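Local coordinates for protein endo-xylogalacturonan hydrolase A (Aspergillus tubingensis, PDB 4C2L) that hydrolyses the xylose-substituted galacturonan backbone of xylogalacturonan, a component of the hairy regions of pectin, as a secreted family 28 glycosidase, at residues 132-138 against 155-161; 341-345 against 384-388. All blocks are in the same frame, centred on the assembly; numbering follows the deposited sequence.

Interaction 1 (132-138 against 155-161); sequences RPTLLYI and PNVFNSV
Residues 132-138 and 155-161 run side by side in the same direction, in one-to-one register from Thr-134 with Val-157 (CA-CA 4.8 Å) to Ile-138 with Val-161. Pro-155 comes first: its O accepts a hydrogen bond from Arg-132 NH1 (2.8 Å), and its CG lies 4.4 Å from Pro-133 CG. The CA-to-CB bond of Asn-156 (chi1 t) points toward 132-138. One water joins its OD1 (2.7 Å) to Arg-132 N (3.0 Å); another links its N (2.8 Å), Pro-133 O (2.7 Å) and Val-157 O (2.9 Å). Its ND2 bonds to Asn-187 O, and its side chain lies about 7 Å from that of Asp-210, the probable proton donor. Val-157 O also receives Leu-135 N (2.9 Å). Phe-158 (phi/psi -72/-60) and Leu-135 (-68/-52) make matching corners, with Leu-136 N bonded to Phe-158 O (2.8 Å). Such aligned corners mark successive coils of the right-handed parallel beta-helix of this family. Beyond them Asn-159 starts the paired strand; its CA approaches Leu-136 O (3.3 Å) and its OD1 bonds Gln-151 NE2. Ser-160 N donates to Leu-136 O (3.0 Å) and Ser-160 O accepts from Ile-138 N (2.9 Å), rungs of the parallel ladder; one water binds Ser-160 OG (2.9 Å) and Ile-138 O (2.8 Å). Val-161 (chi1 t) shares a face with Asn-159, Leu-136 and Ile-138, its CG2 4.2 Å from Ile-138 CD1.

Interaction 2 (341-345 against 384-388); sequences ANLDC and SGASG
Asp-344, Ala-386 and Asn-342 carry most of this contact, in which the extended strand end 341-344 meets the irregular C-terminal tail 384-388. Asp-344 lies nearest Ala-386 (CA-CA 5.0 Å), and the CA-to-CB bonds of both point toward the other segment. The Ala-386 methyl CB sits 3.2 Å from Asn-342 OD1, 3.6 Å from Asp-344 OD1 and 3.7 Å from Leu-343 O. Strand 339-344, in the fifth PbH1 repeat, belongs to a parallel sheet of the beta-helix, in which strands 368-372 and 383-384 follow it; the tail comes after the last of these and packs back against 342-344. Asn-342 (chi1 t) accepts Ser-387 N at OD1 (3.2 Å), the direct hydrogen bond between the segments; its ND2 bonds to Tyr-296 OH and to a water (3.1 Å) also held by Gly-385 O (2.9 Å) and Ser-387 OG (2.6 Å). Asp-344 (chi1 t) brings OD2 to 2.5 Å from Gly-388 OXT of the terminal carboxylate, so close that one acid group probably holds a proton and donates it.

Both interactions reach the same parallel sheet, whose strands follow one another in chain order along the beta-helix. Interaction 1 pairs its neighbouring strands 134-139 and 159-162; interaction 2 lies farther along, where strand 339-344 meets the tail after strand 383-384, an outermost strand of the sheet. Their centres are 32 Å apart and their nearest atoms about 21 Å, so they do not touch. They come in series: interaction 1 closes before interaction 2 opens. The first is buried within the stack of coils, its Asn-156 side chain about 7 Å from that of Asp-210, the proton donor inferred by similarity; the second, away from the annotated sites, lays the chain terminus against the later coils.

Interaction 1 (132-138 against 155-161)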
loop_
_atom_site.group_PDB
_atom_site.type_symbol
_atom_site.label_atom_id
_atom_site.label_comp_id
_atom_site.label_asym_id
_atom_site.label_seq_id
_atom_site.Cartn_x
_atom_site.Cartn_y
_atom_site.Cartn_z
ATOM N N ARG A 132 0.968 10.156 -12.158
ATOM C CA ARG A 132 2.247 10.122 -11.423
ATOM C C ARG A 132 2.823 8.710 -11.311
ATOM O O ARG A 132 2.074 7.732 -11.194
ATOM C CB ARG A 132 2.050 10.671 -10.004
ATOM C CG ARG A 132 1.559 12.109 -9.959
ATOM C CD ARG A 132 0.985 12.415 -8.590
ATOM N NE ARG A 132 -0.362 11.840 -8.474
ATOM C CZ ARG A 132 -0.996 11.627 -7.327
ATOM N NH1 ARG A 132 -0.401 11.887 -6.168
ATOM N NH2 ARG A 132 -2.239 11.142 -7.341
ATOM N N PRO A 133 4.163 8.598 -11.288
ATOM C CA PRO A 133 4.805 7.291 -11.180
ATOM C C PRO A 133 4.814 6.735 -9.751
ATOM O O PRO A 133 4.735 7.499 -8.793
ATOM C CB PRO A 133 6.252 7.583 -11.600
ATOM C CG PRO A 133 6.460 9.013 -11.174
ATOM C CD PRO A 133 5.143 9.692 -11.446
ATOM N N THR A 134 4.960 5.418 -9.645
ATOM C CA THR A 134 5.229 4.719 -8.376
ATOM C C THR A 134 6.706 4.801 -8.065
ATOM O O THR A 134 7.538 4.684 -8.974
ATOM C CB THR A 134 4.802 3.256 -8.540
ATOM O OG1 THR A 134 3.385 3.267 -8.720
ATOM C CG2 THR A 134 5.217 2.365 -7.328
ATOM N N LEU A 135 7.039 5.002 -6.788
ATOM C CA LEU A 135 8.441 5.202 -6.407
ATOM C C LEU A 135 9.285 3.929 -6.597
ATOM O O LEU A 135 10.353 3.994 -7.236
ATOM C CB LEU A 135 8.526 5.706 -4.951
ATOM C CG LEU A 135 9.941 5.835 -4.402
ATOM C CD1 LEU A 135 10.679 6.947 -5.144
ATOM C CD2 LEU A 135 9.855 6.142 -2.914
ATOM N N LEU A 136 8.835 2.793 -6.036
ATOM C CA LEU A 136 9.531 1.507 -6.192
ATOM C C LEU A 136 8.532 0.519 -6.787
ATOM O O LEU A 136 7.561 0.105 -6.126
ATOM C CB LEU A 136 10.049 0.991 -4.840
ATOM C CG LEU A 136 10.803 -0.347 -4.887
ATOM C CD1 LEU A 136 11.983 -0.300 -5.867
ATOM C CD2 LEU A 136 11.299 -0.673 -3.489
ATOM N N TYR A 137 8.761 0.168 -8.041
ATOM C CA TYR A 137 7.788 -0.580 -8.815
ATOM C C TYR A 137 8.403 -1.922 -9.178
ATOM O O TYR A 137 9.353 -2.004 -9.981
ATOM C CB TYR A 137 7.446 0.221 -10.075
ATOM C CG TYR A 137 6.383 -0.386 -10.946
ATOM C CD1 TYR A 137 5.032 -0.072 -10.745
ATOM C CD2 TYR A 137 6.722 -1.229 -12.007
ATOM C CE1 TYR A 137 4.042 -0.619 -11.550
ATOM C CE2 TYR A 137 5.735 -1.778 -12.827
ATOM C CZ TYR A 137 4.404 -1.461 -12.589
ATOM O OH TYR A 137 3.410 -1.974 -13.384
ATOM N N ILE A 138 7.884 -2.975 -8.555
ATOM C CA ILE A 138 8.414 -4.325 -8.741
ATOM C C ILE A 138 7.404 -5.103 -9.583
ATOM O O ILE A 138 6.214 -5.174 -9.242
ATOM C CB ILE A 138 8.617 -5.016 -7.367
ATOM C CG1 ILE A 138 9.772 -4.382 -6.617
ATOM C CG2 ILE A 138 8.864 -6.524 -7.524
ATOM C CD1 ILE A 138 9.683 -4.594 -5.110
ATOM N N PRO A 155 5.822 10.894 -5.205
ATOM C CA PRO A 155 4.761 11.624 -5.909
ATOM C C PRO A 155 3.401 10.921 -5.767
ATOM O O PRO A 155 2.357 11.572 -5.775
ATOM C CB PRO A 155 5.190 11.555 -7.380
ATOM C CG PRO A 155 6.631 11.228 -7.375
ATOM C CD PRO A 155 6.989 10.579 -6.059
ATOM N N ASN A 156 3.423 9.605 -5.603
ATOM C CA ASN A 156 2.192 8.793 -5.664
ATOM C C ASN A 156 2.498 7.545 -4.813
ATOM O O ASN A 156 2.958 7.673 -3.683
ATOM C CB ASN A 156 1.934 8.465 -7.155
ATOM C CG ASN A 156 0.470 8.096 -7.505
ATOM O OD1 ASN A 156 0.101 8.179 -8.686
ATOM N ND2 ASN A 156 -0.314 7.624 -6.554
ATOM N N VAL A 157 2.271 6.341 -5.342
ATOM C CA VAL A 157 2.426 5.113 -4.537
ATOM C C VAL A 157 3.894 4.922 -4.144
ATOM O O VAL A 157 4.794 5.179 -4.953
ATOM C CB VAL A 157 1.903 3.884 -5.328
ATOM C CG1 VAL A 157 2.192 2.570 -4.583
ATOM C CG2 VAL A 157 0.399 4.059 -5.579
ATOM N N PHE A 158 4.145 4.487 -2.901
ATOM C CA PHE A 158 5.518 4.199 -2.472
ATOM C C PHE A 158 6.018 2.923 -3.155
ATOM O O PHE A 158 7.038 2.931 -3.852
ATOM C CB PHE A 158 5.587 3.945 -0.960
ATOM C CG PHE A 158 5.519 5.175 -0.090
ATOM C CD1 PHE A 158 4.290 5.688 0.345
ATOM C CD2 PHE A 158 6.696 5.740 0.401
ATOM C CE1 PHE A 158 4.235 6.784 1.214
ATOM C CE2 PHE A 158 6.661 6.827 1.275
ATOM C CZ PHE A 158 5.434 7.362 1.677
ATOM N N ASN A 159 5.328 1.808 -2.915
ATOM C CA ASN A 159 5.802 0.499 -3.363
ATOM C C ASN A 159 4.666 -0.259 -4.001
ATOM O O ASN A 159 3.548 -0.282 -3.475
ATOM C CB ASN A 159 6.257 -0.349 -2.158
ATOM C CG ASN A 159 7.364 0.301 -1.385
ATOM O OD1 ASN A 159 8.493 0.352 -1.850
ATOM N ND2 ASN A 159 7.041 0.838 -0.210
ATOM N N SER A 160 4.947 -0.897 -5.132
ATOM C CA SER A 160 3.976 -1.747 -5.801
ATOM C C SER A 160 4.643 -3.077 -6.162
ATOM O O SER A 160 5.818 -3.082 -6.540
ATOM C CB SER A 160 3.477 -1.045 -7.063
ATOM O OG SER A 160 2.551 -1.851 -7.759
ATOM N N VAL A 161 3.898 -4.177 -6.069
ATOM C CA VAL A 161 4.413 -5.482 -6.468
ATOM C C VAL A 161 3.337 -6.098 -7.339
ATOM O O VAL A 161 2.169 -6.188 -6.937
ATOM C CB VAL A 161 4.682 -6.398 -5.248
ATOM C CG1 VAL A 161 5.197 -7.763 -5.706
ATOM C CG2 VAL A 161 5.689 -5.754 -4.298
HETATM O O HOH W 1 -1.099 8.274 -11.130
HETATM O O HOH W 2 5.407 7.713 -6.151
HETATM O O HOH W 3 1.822 5.553 -8.373
HETATM O O HOH W 4 2.120 1.056 -8.975
HETATM O O HOH W 5 4.512 -2.998 -9.503
#

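Interaction 2 (341-345 against 384-388)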
loop_
_atom_site.group_PDB
_atom_site.type_symbol
_atom_site.label_atom_id
_atom_site.label_comp_id
_atom_site.label_asym_id
_atom_site.label_seq_id
_atom_site.Cartn_x
_atom_site.Cartn_y
_atom_site.Cartn_z
ATOM N N ALA A 341 -17.872 0.565 13.236
ATOM C CA ALA A 341 -17.677 -0.288 12.050
ATOM C C ALA A 341 -18.897 -0.231 11.148
ATOM O O ALA A 341 -20.018 -0.139 11.633
ATOM C CB ALA A 341 -17.386 -1.723 12.466
ATOM N N ASN A 342 -18.675 -0.298 9.836
ATOM C CA ASN A 342 -19.752 -0.245 8.856
ATOM C C ASN A 342 -19.561 -1.426 7.914
ATOM O O ASN A 342 -18.708 -1.393 7.024
ATOM C CB ASN A 342 -19.707 1.083 8.083
ATOM C CG ASN A 342 -21.000 1.379 7.332
ATOM O OD1 ASN A 342 -21.754 0.474 6.965
ATOM N ND2 ASN A 342 -21.266 2.662 7.105
ATOM N N LEU A 343 -20.334 -2.482 8.133
ATOM C CA LEU A 343 -20.152 -3.731 7.397
ATOM C C LEU A 343 -21.274 -3.845 6.388
ATOM O O LEU A 343 -22.313 -4.478 6.649
ATOM C CB LEU A 343 -20.138 -4.928 8.356
ATOM C CG LEU A 343 -19.260 -4.848 9.612
ATOM C CD1 LEU A 343 -19.343 -6.117 10.452
ATOM C CD2 LEU A 343 -17.810 -4.549 9.252
ATOM N N ASP A 344 -21.080 -3.196 5.242
ATOM C CA ASP A 344 -22.091 -3.188 4.206
ATOM C C ASP A 344 -21.836 -4.291 3.167
ATOM O O ASP A 344 -21.402 -4.010 2.046
ATOM C CB ASP A 344 -22.186 -1.810 3.531
ATOM C CG ASP A 344 -23.490 -1.629 2.764
ATOM O OD1 ASP A 344 -24.544 -2.058 3.284
ATOM O OD2 ASP A 344 -23.472 -1.064 1.653
ATOM N N CYS A 345 -22.106 -5.543 3.536
ATOM C CA CYS A 345 -21.944 -6.640 2.573
ATOM C C CYS A 345 -22.990 -6.549 1.454
ATOM O O CYS A 345 -24.076 -6.011 1.666
ATOM C CB CYS A 345 -22.000 -8.003 3.265
ATOM S SG CYS A 345 -20.371 -8.489 3.896
ATOM N N SER A 384 -28.915 -2.051 12.004
ATOM C CA SER A 384 -29.204 -1.833 10.594
ATOM C C SER A 384 -28.812 -0.415 10.180
ATOM O O SER A 384 -28.697 0.493 11.017
ATOM C CB SER A 384 -30.686 -2.058 10.312
ATOM O OG SER A 384 -31.440 -0.990 10.848
ATOM N N GLY A 385 -28.612 -0.237 8.883
ATOM C CA GLY A 385 -28.309 1.064 8.322
ATOM C C GLY A 385 -26.910 1.165 7.748
ATOM O O GLY A 385 -26.438 2.267 7.500
ATOM N N ALA A 386 -26.246 0.029 7.534
ATOM C CA ALA A 386 -24.942 0.021 6.846
ATOM C C ALA A 386 -25.098 0.568 5.433
ATOM O O ALA A 386 -26.158 0.436 4.825
ATOM C CB ALA A 386 -24.347 -1.385 6.815
ATOM N N SER A 387 -24.053 1.201 4.910
ATOM C CA SER A 387 -24.093 1.716 3.543
ATOM C C SER A 387 -22.667 1.805 3.012
ATOM O O SER A 387 -21.718 1.779 3.796
ATOM C CB SER A 387 -24.777 3.094 3.482
ATOM O OG SER A 387 -24.015 4.068 4.177
ATOM N N GLY A 388 -22.528 1.891 1.694
ATOM C CA GLY A 388 -21.208 1.998 1.062
ATOM C C GLY A 388 -20.752 0.719 0.383
ATOM O O GLY A 388 -19.918 0.755 -0.535
ATOM O OXT GLY A 388 -21.205 -0.383 0.725
HETATM O O HOH W 6 -24.134 3.801 6.723
#